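Local coordinates for protein 303aa long hypothetical esterase (Sulfolobus tokodaii, PDB 3AIN) that probably hydrolyses carboxylic esters as a thermostable, dimeric carboxylesterase of the hormone-sensitive lipase-like family with an alpha/beta hydrolase fold, at residues Arg130-Val142 against Gln228-Phe242. The protein carries 1 engineered substitution. Residues are numbered along the deposited sequence; the frame is centred on the assembly and turned at random.
With PO4 (phosphate ion), chain G.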
ATOM      1  N   ARG A 130      -0.108  30.148   4.598  1.00 12.46           N
ATOM      2  CA  ARG A 130       1.030  31.075   4.691  1.00 11.55           C
ATOM      3  C   ARG A 130       2.341  30.369   5.042  1.00 14.80           C
ATOM      4  O   ARG A 130       2.372  29.507   5.930  1.00 15.39           O
ATOM      5  CB  ARG A 130       0.743  32.148   5.761  1.00 13.20           C
ATOM      6  CG  ARG A 130      -0.105  33.327   5.239  1.00 16.18           C
ATOM      7  CD  ARG A 130      -0.612  34.220   6.412  1.00 16.97           C
ATOM      8  NE  ARG A 130      -1.489  33.489   7.315  1.00 17.97           N
ATOM      9  CZ  ARG A 130      -1.731  33.830   8.577  1.00 17.53           C
ATOM     10  NH1 ARG A 130      -1.242  34.969   9.063  1.00 20.81           N
ATOM     11  NH2 ARG A 130      -2.494  33.071   9.331  1.00 19.19           N
ATOM     12  N   LEU A 131       3.435  30.842   4.446  1.00 12.90           N
ATOM     13  CA  LEU A 131       4.754  30.228   4.641  1.00 14.30           C
ATOM     14  C   LEU A 131       5.645  31.023   5.604  1.00 15.80           C
ATOM     15  O   LEU A 131       5.655  32.265   5.597  1.00 16.02           O
ATOM     16  CB  LEU A 131       5.467  30.034   3.298  1.00 15.23           C
ATOM     17  CG  LEU A 131       4.676  29.186   2.283  1.00 15.53           C
ATOM     18  CD1 LEU A 131       5.281  29.241   0.879  1.00 17.66           C
ATOM     19  CD2 LEU A 131       4.587  27.749   2.787  1.00 15.44           C
ATOM     20  N   ALA A 132       6.532  30.293   6.279  1.00 14.35           N
ATOM     21  CA  ALA A 132       7.666  30.878   6.991  1.00 14.85           C
ATOM     22  C   ALA A 132       8.827  31.115   6.027  1.00 14.48           C
ATOM     23  O   ALA A 132       8.897  30.467   4.983  1.00 14.93           O
ATOM     24  CB  ALA A 132       8.099  29.904   8.129  1.00 13.89           C
ATOM     25  N   PRO A 133       9.809  31.962   6.415  1.00 17.25           N
ATOM     26  CA  PRO A 133       9.885  32.720   7.667  1.00 18.00           C
ATOM     27  C   PRO A 133       9.023  33.992   7.688  1.00 20.50           C
ATOM     28  O   PRO A 133       8.875  34.622   8.753  1.00 16.89           O
ATOM     29  CB  PRO A 133      11.375  33.090   7.758  1.00 17.76           C
ATOM     30  CG  PRO A 133      11.799  33.238   6.333  1.00 20.39           C
ATOM     31  CD  PRO A 133      11.014  32.157   5.582  1.00 17.52           C
ATOM     32  N   GLU A 134       8.433  34.359   6.548  1.00 19.08           N
ATOM     33  CA  GLU A 134       7.560  35.553   6.500  1.00 21.79           C
ATOM     34  C   GLU A 134       6.418  35.466   7.517  1.00 20.79           C
ATOM     35  O   GLU A 134       6.046  36.458   8.165  1.00 19.36           O
ATOM     36  CB  GLU A 134       6.976  35.752   5.087  1.00 20.50           C
ATOM     37  CG  GLU A 134       7.992  36.145   4.037  1.00 25.51           C
ATOM     38  CD  GLU A 134       8.688  34.944   3.404  1.00 37.77           C
ATOM     39  OE1 GLU A 134       8.413  33.804   3.850  1.00 25.24           O
ATOM     40  OE2 GLU A 134       9.681  35.156   2.665  1.00 34.28           O
ATOM     41  N   ASN A 135       5.815  34.282   7.615  1.00 16.61           N
ATOM     42  CA  ASN A 135       4.705  34.067   8.520  1.00 15.89           C
ATOM     43  C   ASN A 135       5.062  32.913   9.444  1.00 18.50           C
ATOM     44  O   ASN A 135       5.111  31.771   9.008  1.00 17.36           O
ATOM     45  CB  ASN A 135       3.439  33.719   7.727  1.00 16.79           C
ATOM     46  CG  ASN A 135       3.121  34.754   6.659  1.00 23.45           C
ATOM     47  OD1 ASN A 135       2.534  35.789   6.959  1.00 21.95           O
ATOM     48  ND2 ASN A 135       3.623  34.537   5.439  1.00 21.96           N
ATOM     49  N   LYS A 136       5.432  33.232  10.684  1.00 17.01           N
ATOM     50  CA  LYS A 136       5.873  32.215  11.649  1.00 14.90           C
ATOM     51  C   LYS A 136       4.715  31.318  12.079  1.00 17.37           C
ATOM     52  O   LYS A 136       3.558  31.710  12.020  1.00 15.99           O
ATOM     53  CB  LYS A 136       6.451  32.924  12.887  1.00 17.63           C
ATOM     54  CG  LYS A 136       7.765  33.645  12.621  1.00 26.12           C
ATOM     55  CD  LYS A 136       8.905  32.819  13.165  1.00 29.06           C
ATOM     56  CE  LYS A 136      10.259  33.348  12.783  1.00 32.03           C
ATOM     57  NZ  LYS A 136      11.238  32.222  12.860  1.00 23.00           N
ATOM     58  N   PHE A 137       5.041  30.121  12.581  1.00 13.65           N
ATOM     59  CA  PHE A 137       4.090  29.364  13.385  1.00 13.99           C
ATOM     60  C   PHE A 137       3.330  30.352  14.288  1.00 14.75           C
ATOM     61  O   PHE A 137       3.956  31.207  14.908  1.00 17.72           O
ATOM     62  CB  PHE A 137       4.891  28.336  14.219  1.00 11.65           C
ATOM     63  CG  PHE A 137       4.054  27.545  15.178  1.00 14.09           C
ATOM     64  CD1 PHE A 137       3.399  26.394  14.760  1.00 13.40           C
ATOM     65  CD2 PHE A 137       3.939  27.936  16.511  1.00 15.67           C
ATOM     66  CE1 PHE A 137       2.630  25.648  15.632  1.00 14.12           C
ATOM     67  CE2 PHE A 137       3.182  27.186  17.406  1.00 15.60           C
ATOM     68  CZ  PHE A 137       2.533  26.040  16.983  1.00 16.96           C
ATOM     69  N   PRO A 138       2.010  30.155  14.479  1.00 14.46           N
ATOM     70  CA  PRO A 138       1.188  29.087  13.927  1.00 13.06           C
ATOM     71  C   PRO A 138       0.419  29.477  12.667  1.00 11.43           C
ATOM     72  O   PRO A 138      -0.629  28.897  12.405  1.00 13.90           O
ATOM     73  CB  PRO A 138       0.177  28.825  15.033  1.00 13.44           C
ATOM     74  CG  PRO A 138      -0.030  30.207  15.665  1.00 16.03           C
ATOM     75  CD  PRO A 138       1.279  30.950  15.488  1.00 16.87           C
ATOM     76  N   ALA A 139       0.961  30.378  11.859  1.00 14.76           N
ATOM     77  CA  ALA A 139       0.199  30.879  10.708  1.00 14.50           C
ATOM     78  C   ALA A 139      -0.235  29.735   9.771  1.00 13.15           C
ATOM     79  O   ALA A 139      -1.397  29.637   9.399  1.00 13.51           O
ATOM     80  CB  ALA A 139       1.013  31.901   9.945  1.00 13.93           C
ATOM     81  N   ALA A 140       0.676  28.807   9.481  1.00 13.25           N
ATOM     82  CA  ALA A 140       0.328  27.694   8.597  1.00 12.79           C
ATOM     83  C   ALA A 140      -0.821  26.861   9.160  1.00 11.28           C
ATOM     84  O   ALA A 140      -1.654  26.362   8.410  1.00 12.01           O
ATOM     85  CB  ALA A 140       1.567  26.813   8.329  1.00 13.69           C
ATOM     86  N   VAL A 141      -0.800  26.645  10.475  1.00 11.78           N
ATOM     87  CA  VAL A 141      -1.839  25.879  11.149  1.00 10.96           C
ATOM     88  C   VAL A 141      -3.174  26.625  11.131  1.00 12.52           C
ATOM     89  O   VAL A 141      -4.239  26.027  10.893  1.00 14.10           O
ATOM     90  CB  VAL A 141      -1.427  25.605  12.607  1.00 10.93           C
ATOM     91  CG1 VAL A 141      -2.562  24.923  13.374  1.00 12.48           C
ATOM     92  CG2 VAL A 141      -0.177  24.750  12.611  1.00 14.26           C
ATOM     93  N   VAL A 142      -3.120  27.917  11.442  1.00 12.49           N
ATOM     94  CA  VAL A 142      -4.341  28.717  11.428  1.00 15.42           C
ATOM     95  C   VAL A 142      -4.999  28.648  10.039  1.00 13.27           C
ATOM     96  O   VAL A 142      -6.197  28.411   9.929  1.00 15.64           O
ATOM     97  CB  VAL A 142      -4.051  30.187  11.801  1.00 16.09           C
ATOM     98  CG1 VAL A 142      -5.295  31.065  11.539  1.00 17.34           C
ATOM     99  CG2 VAL A 142      -3.636  30.301  13.274  1.00 18.50           C
ATOM    100  N   GLN A 228      13.960  26.426  12.478  1.00 15.66           N
ATOM    101  CA  GLN A 228      14.358  27.779  12.822  1.00 16.55           C
ATOM    102  C   GLN A 228      13.522  28.825  12.085  1.00 17.27           C
ATOM    103  O   GLN A 228      13.174  29.858  12.655  1.00 17.58           O
ATOM    104  CB  GLN A 228      15.840  27.985  12.500  1.00 16.17           C
ATOM    105  CG  GLN A 228      16.756  27.243  13.443  1.00 19.25           C
ATOM    106  CD  GLN A 228      18.219  27.493  13.134  1.00 32.07           C
ATOM    107  OE1 GLN A 228      18.566  27.874  12.020  1.00 27.56           O
ATOM    108  NE2 GLN A 228      19.090  27.161  14.080  1.00 40.60           N
ATOM    109  N   GLN A 229      13.189  28.560  10.826  1.00 16.69           N
ATOM    110  CA  GLN A 229      12.404  29.522  10.041  1.00 15.37           C
ATOM    111  C   GLN A 229      10.971  29.572  10.566  1.00 15.22           C
ATOM    112  O   GLN A 229      10.336  30.623  10.596  1.00 14.31           O
ATOM    113  CB  GLN A 229      12.375  29.121   8.558  1.00 14.21           C
ATOM    114  CG  GLN A 229      13.729  28.911   7.910  1.00 16.56           C
ATOM    115  CD  GLN A 229      14.660  30.046   8.198  1.00 25.36           C
ATOM    116  OE1 GLN A 229      14.287  31.214   8.041  1.00 22.32           O
ATOM    117  NE2 GLN A 229      15.793  29.728   8.794  1.00 23.61           N
ATOM    118  N   TYR A 230      10.429  28.400  10.902  1.00 11.62           N
ATOM    119  CA  TYR A 230       9.011  28.279  11.236  1.00 12.45           C
ATOM    120  C   TYR A 230       8.675  28.707  12.666  1.00 14.27           C
ATOM    121  O   TYR A 230       7.691  29.428  12.885  1.00 14.20           O
ATOM    122  CB  TYR A 230       8.588  26.815  10.984  1.00 11.60           C
ATOM    123  CG  TYR A 230       7.133  26.489  11.195  1.00 12.59           C
ATOM    124  CD1 TYR A 230       6.115  27.286  10.669  1.00 11.37           C
ATOM    125  CD2 TYR A 230       6.769  25.317  11.851  1.00 13.53           C
ATOM    126  CE1 TYR A 230       4.777  26.893  10.733  1.00 13.71           C
ATOM    127  CE2 TYR A 230       5.436  24.941  11.942  1.00 10.89           C
ATOM    128  CZ  TYR A 230       4.453  25.703  11.324  1.00 10.90           C
ATOM    129  OH  TYR A 230       3.140  25.318  11.415  1.00 11.28           O
ATOM    130  N   LEU A 231       9.414  28.192  13.652  1.00 13.36           N
ATOM    131  CA  LEU A 231       9.019  28.389  15.044  1.00 14.81           C
ATOM    132  C   LEU A 231       9.379  29.783  15.576  1.00 15.11           C
ATOM    133  O   LEU A 231      10.314  30.404  15.075  1.00 16.30           O
ATOM    134  CB  LEU A 231       9.653  27.327  15.934  1.00 14.59           C
ATOM    135  CG  LEU A 231       9.206  25.902  15.575  1.00 13.90           C
ATOM    136  CD1 LEU A 231       9.756  24.969  16.623  1.00 18.00           C
ATOM    137  CD2 LEU A 231       7.698  25.802  15.524  1.00 15.66           C
ATOM    138  N   ARG A 232       8.644  30.241  16.595  1.00 15.27           N
ATOM    139  CA  ARG A 232       8.903  31.550  17.228  1.00 17.07           C
ATOM    140  C   ARG A 232       9.884  31.432  18.370  1.00 20.44           C
ATOM    141  O   ARG A 232      10.763  32.271  18.544  1.00 17.44           O
ATOM    142  CB  ARG A 232       7.619  32.166  17.762  1.00 18.87           C
ATOM    143  CG  ARG A 232       6.540  32.343  16.715  1.00 21.98           C
ATOM    144  CD  ARG A 232       5.218  32.612  17.368  1.00 23.54           C
ATOM    145  NE  ARG A 232       4.775  31.533  18.242  1.00 19.25           N
ATOM    146  CZ  ARG A 232       3.557  31.461  18.746  1.00 25.48           C
ATOM    147  NH1 ARG A 232       2.697  32.457  18.545  1.00 26.57           N
ATOM    148  NH2 ARG A 232       3.202  30.421  19.481  1.00 21.40           N
ATOM    149  N   SER A 233       9.729  30.387  19.174  1.00 16.35           N
ATOM    150  CA  SER A 233      10.659  30.180  20.261  1.00 18.23           C
ATOM    151  C   SER A 233      10.647  28.729  20.727  1.00 20.17           C
ATOM    152  O   SER A 233       9.854  27.925  20.237  1.00 14.83           O
ATOM    153  CB  SER A 233      10.337  31.114  21.416  1.00 24.08           C
ATOM    154  OG  SER A 233       9.309  30.586  22.222  1.00 22.91           O
ATOM    155  N   PHE A 234      11.642  28.379  21.538  1.00 19.77           N
ATOM    156  CA  PHE A 234      11.796  27.015  22.045  1.00 17.04           C
ATOM    157  C   PHE A 234      10.498  26.529  22.659  1.00 17.27           C
ATOM    158  O   PHE A 234      10.190  25.339  22.604  1.00 15.16           O
ATOM    159  CB  PHE A 234      12.918  26.995  23.103  1.00 20.65           C
ATOM    160  CG  PHE A 234      13.609  25.674  23.247  1.00 34.31           C
ATOM    161  CD1 PHE A 234      13.739  25.087  24.501  1.00 44.42           C
ATOM    162  CD2 PHE A 234      14.317  25.132  22.184  1.00 37.90           C
ATOM    163  CE1 PHE A 234      14.455  23.912  24.673  1.00 42.09           C
ATOM    164  CE2 PHE A 234      15.056  23.963  22.350  1.00 48.31           C
ATOM    165  CZ  PHE A 234      15.099  23.340  23.595  1.00 40.88           C
ATOM    166  N   ALA A 235       9.755  27.421  23.304  1.00 17.01           N
ATOM    167  CA  ALA A 235       8.501  27.027  23.910  1.00 16.94           C
ATOM    168  C   ALA A 235       7.528  26.359  22.943  1.00 16.46           C
ATOM    169  O   ALA A 235       6.605  25.676  23.375  1.00 15.73           O
ATOM    170  CB  ALA A 235       7.837  28.198  24.616  1.00 22.89           C
ATOM    171  N   ASP A 236       7.609  26.711  21.660  1.00 12.80           N
ATOM    172  CA  ASP A 236       6.682  26.107  20.706  1.00 12.33           C
ATOM    173  C   ASP A 236       6.899  24.592  20.584  1.00 12.78           C
ATOM    174  O   ASP A 236       6.043  23.877  20.060  1.00 13.23           O
ATOM    175  CB  ASP A 236       6.852  26.743  19.324  1.00 12.47           C
ATOM    176  CG  ASP A 236       6.391  28.191  19.291  1.00 16.74           C
ATOM    177  OD1 ASP A 236       5.447  28.522  20.028  1.00 15.93           O
ATOM    178  OD2 ASP A 236       6.874  28.928  18.419  1.00 18.61           O
ATOM    179  N   LEU A 237       8.043  24.098  21.047  1.00 14.75           N
ATOM    180  CA  LEU A 237       8.251  22.648  21.064  1.00 15.38           C
ATOM    181  C   LEU A 237       7.307  21.922  22.020  1.00 15.69           C
ATOM    182  O   LEU A 237       7.127  20.702  21.901  1.00 16.04           O
ATOM    183  CB  LEU A 237       9.708  22.297  21.411  1.00 17.84           C
ATOM    184  CG  LEU A 237      10.830  22.874  20.537  1.00 20.19           C
ATOM    185  CD1 LEU A 237      12.177  22.345  21.030  1.00 23.77           C
ATOM    186  CD2 LEU A 237      10.643  22.537  19.058  1.00 20.90           C
ATOM    187  N   LEU A 238       6.666  22.666  22.927  1.00 14.55           N
ATOM    188  CA  LEU A 238       5.608  22.093  23.790  1.00 16.50           C
ATOM    189  C   LEU A 238       4.206  22.084  23.165  1.00 14.71           C
ATOM    190  O   LEU A 238       3.217  21.739  23.832  1.00 14.48           O
ATOM    191  CB  LEU A 238       5.534  22.851  25.124  1.00 20.13           C
ATOM    192  CG  LEU A 238       6.230  22.337  26.382  1.00 33.54           C
ATOM    193  CD1 LEU A 238       7.360  21.378  26.088  1.00 27.66           C
ATOM    194  CD2 LEU A 238       6.660  23.524  27.221  1.00 25.96           C
ATOM    195  N   ASP A 239       4.079  22.636  21.962  1.00 11.87           N
ATOM    196  CA  ASP A 239       2.760  22.929  21.394  1.00 13.17           C
ATOM    197  C   ASP A 239       2.354  21.795  20.463  1.00 13.76           C
ATOM    198  O   ASP A 239       3.086  21.501  19.525  1.00 12.41           O
ATOM    199  CB  ASP A 239       2.887  24.204  20.549  1.00 12.89           C
ATOM    200  CG  ASP A 239       1.552  24.862  20.268  1.00 14.66           C
ATOM    201  OD1 ASP A 239       0.553  24.167  19.978  1.00 13.23           O
ATOM    202  OD2 ASP A 239       1.512  26.110  20.319  1.00 17.76           O
ATOM    203  N   PHE A 240       1.230  21.135  20.751  1.00 12.74           N
ATOM    204  CA  PHE A 240       0.741  20.048  19.893  1.00 11.73           C
ATOM    205  C   PHE A 240       0.519  20.494  18.466  1.00 11.65           C
ATOM    206  O   PHE A 240       0.462  19.651  17.572  1.00 11.36           O
ATOM    207  CB  PHE A 240      -0.526  19.362  20.455  1.00 14.00           C
ATOM    208  CG  PHE A 240      -1.803  20.153  20.255  1.00 12.49           C
ATOM    209  CD1 PHE A 240      -2.553  20.010  19.086  1.00 16.80           C
ATOM    210  CD2 PHE A 240      -2.209  21.093  21.202  1.00 18.21           C
ATOM    211  CE1 PHE A 240      -3.726  20.750  18.899  1.00 19.18           C
ATOM    212  CE2 PHE A 240      -3.332  21.892  20.972  1.00 19.38           C
ATOM    213  CZ  PHE A 240      -4.070  21.731  19.799  1.00 18.31           C
ATOM    214  N   ARG A 241       0.320  21.804  18.260  1.00  9.76           N
ATOM    215  CA  ARG A 241       0.082  22.284  16.895  1.00 11.30           C
ATOM    216  C   ARG A 241       1.342  22.222  16.044  1.00 13.41           C
ATOM    217  O   ARG A 241       1.272  22.406  14.808  1.00 12.58           O
ATOM    218  CB  ARG A 241      -0.530  23.696  16.879  1.00 13.54           C
ATOM    219  CG  ARG A 241      -1.912  23.767  17.502  1.00 15.58           C
ATOM    220  CD  ARG A 241      -2.372  25.219  17.640  1.00 16.89           C
ATOM    221  NE  ARG A 241      -1.428  25.979  18.459  1.00 15.43           N
ATOM    222  CZ  ARG A 241      -1.437  27.300  18.591  1.00 17.10           C
ATOM    223  NH1 ARG A 241      -2.318  28.035  17.914  1.00 17.02           N
ATOM    224  NH2 ARG A 241      -0.499  27.889  19.316  1.00 18.63           N
ATOM    225  N   PHE A 242       2.495  22.096  16.700  1.00 11.62           N
ATOM    226  CA  PHE A 242       3.757  21.828  15.990  1.00 10.76           C
ATOM    227  C   PHE A 242       4.063  20.335  16.036  1.00 14.30           C
ATOM    228  O   PHE A 242       4.493  19.757  15.044  1.00 11.35           O
ATOM    229  CB  PHE A 242       4.938  22.606  16.618  1.00 10.99           C
ATOM    230  CG  PHE A 242       6.299  22.294  15.983  1.00 14.03           C
ATOM    231  CD1 PHE A 242       6.483  22.393  14.611  1.00 15.38           C
ATOM    232  CD2 PHE A 242       7.352  21.805  16.754  1.00 13.72           C
ATOM    233  CE1 PHE A 242       7.705  22.062  14.022  1.00 15.65           C
ATOM    234  CE2 PHE A 242       8.584  21.443  16.156  1.00 12.72           C
ATOM    235  CZ  PHE A 242       8.769  21.638  14.810  1.00 13.67           C
TER
HETATM  236  P   PO4 G 306      -0.687  31.472  19.696  1.00 46.44           P
HETATM  237  O1  PO4 G 306      -1.144  32.089  21.002  1.00 59.42           O
HETATM  238  O2  PO4 G 306      -0.124  32.582  18.834  1.00 44.02           O
HETATM  239  O3  PO4 G 306       0.404  30.468  19.987  1.00 41.49           O
HETATM  240  O4  PO4 G 306      -1.871  30.804  19.021  1.00 36.97           O
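Phe137 turns an edge to the face of Tyr230 in an offset edge-to-face pair: the ring planes stand at 81°, CD1 of Phe137 lies 3.7 Å from CZ of Tyr230, and CB of Phe137 makes a CH-pi contact over the tyrosine ring. With CG anti to the backbone N (chi1 176°), the Phe137 ring runs in among 228-242. CB of the next residue, Pro138, lies over one face of the Phe137 ring; near its plane, the rim meets the hydroxyl of Tyr230, the carbonyl of Arg241 and the carboxylate of Asp239, turned almost perpendicular to the ring. Pro138 also lies against one face of each guanidinium, CD on Arg232 and CB on Arg241. Both guanidiniums present their edges to a phosphate, probably from the crystallisation liquor: NH2 of each reaches O3 at 2.8 Å. Arg241 also grips Asp239 side-on through NE and NH2, while Arg232 NH2 bridges to Asp236 OD1 at 3.0 Å. Farther along, Phe137 N donates to Tyr230 O (2.8 Å), and Lys136 NZ to Gln229 O (2.9 Å) and Leu231 O (3.0 Å). The loop between strand 123-127 and helix 139-153 of the alpha/beta hydrolase fold thus packs on the C-terminal end of helix 220-230, whose dipole should welcome the ammonium, and on the chain beyond. At the other end, Asp236 and Asp239 orient the arginines and probably offset part of their charge, leaving an anion site beside the start of helix 139-153.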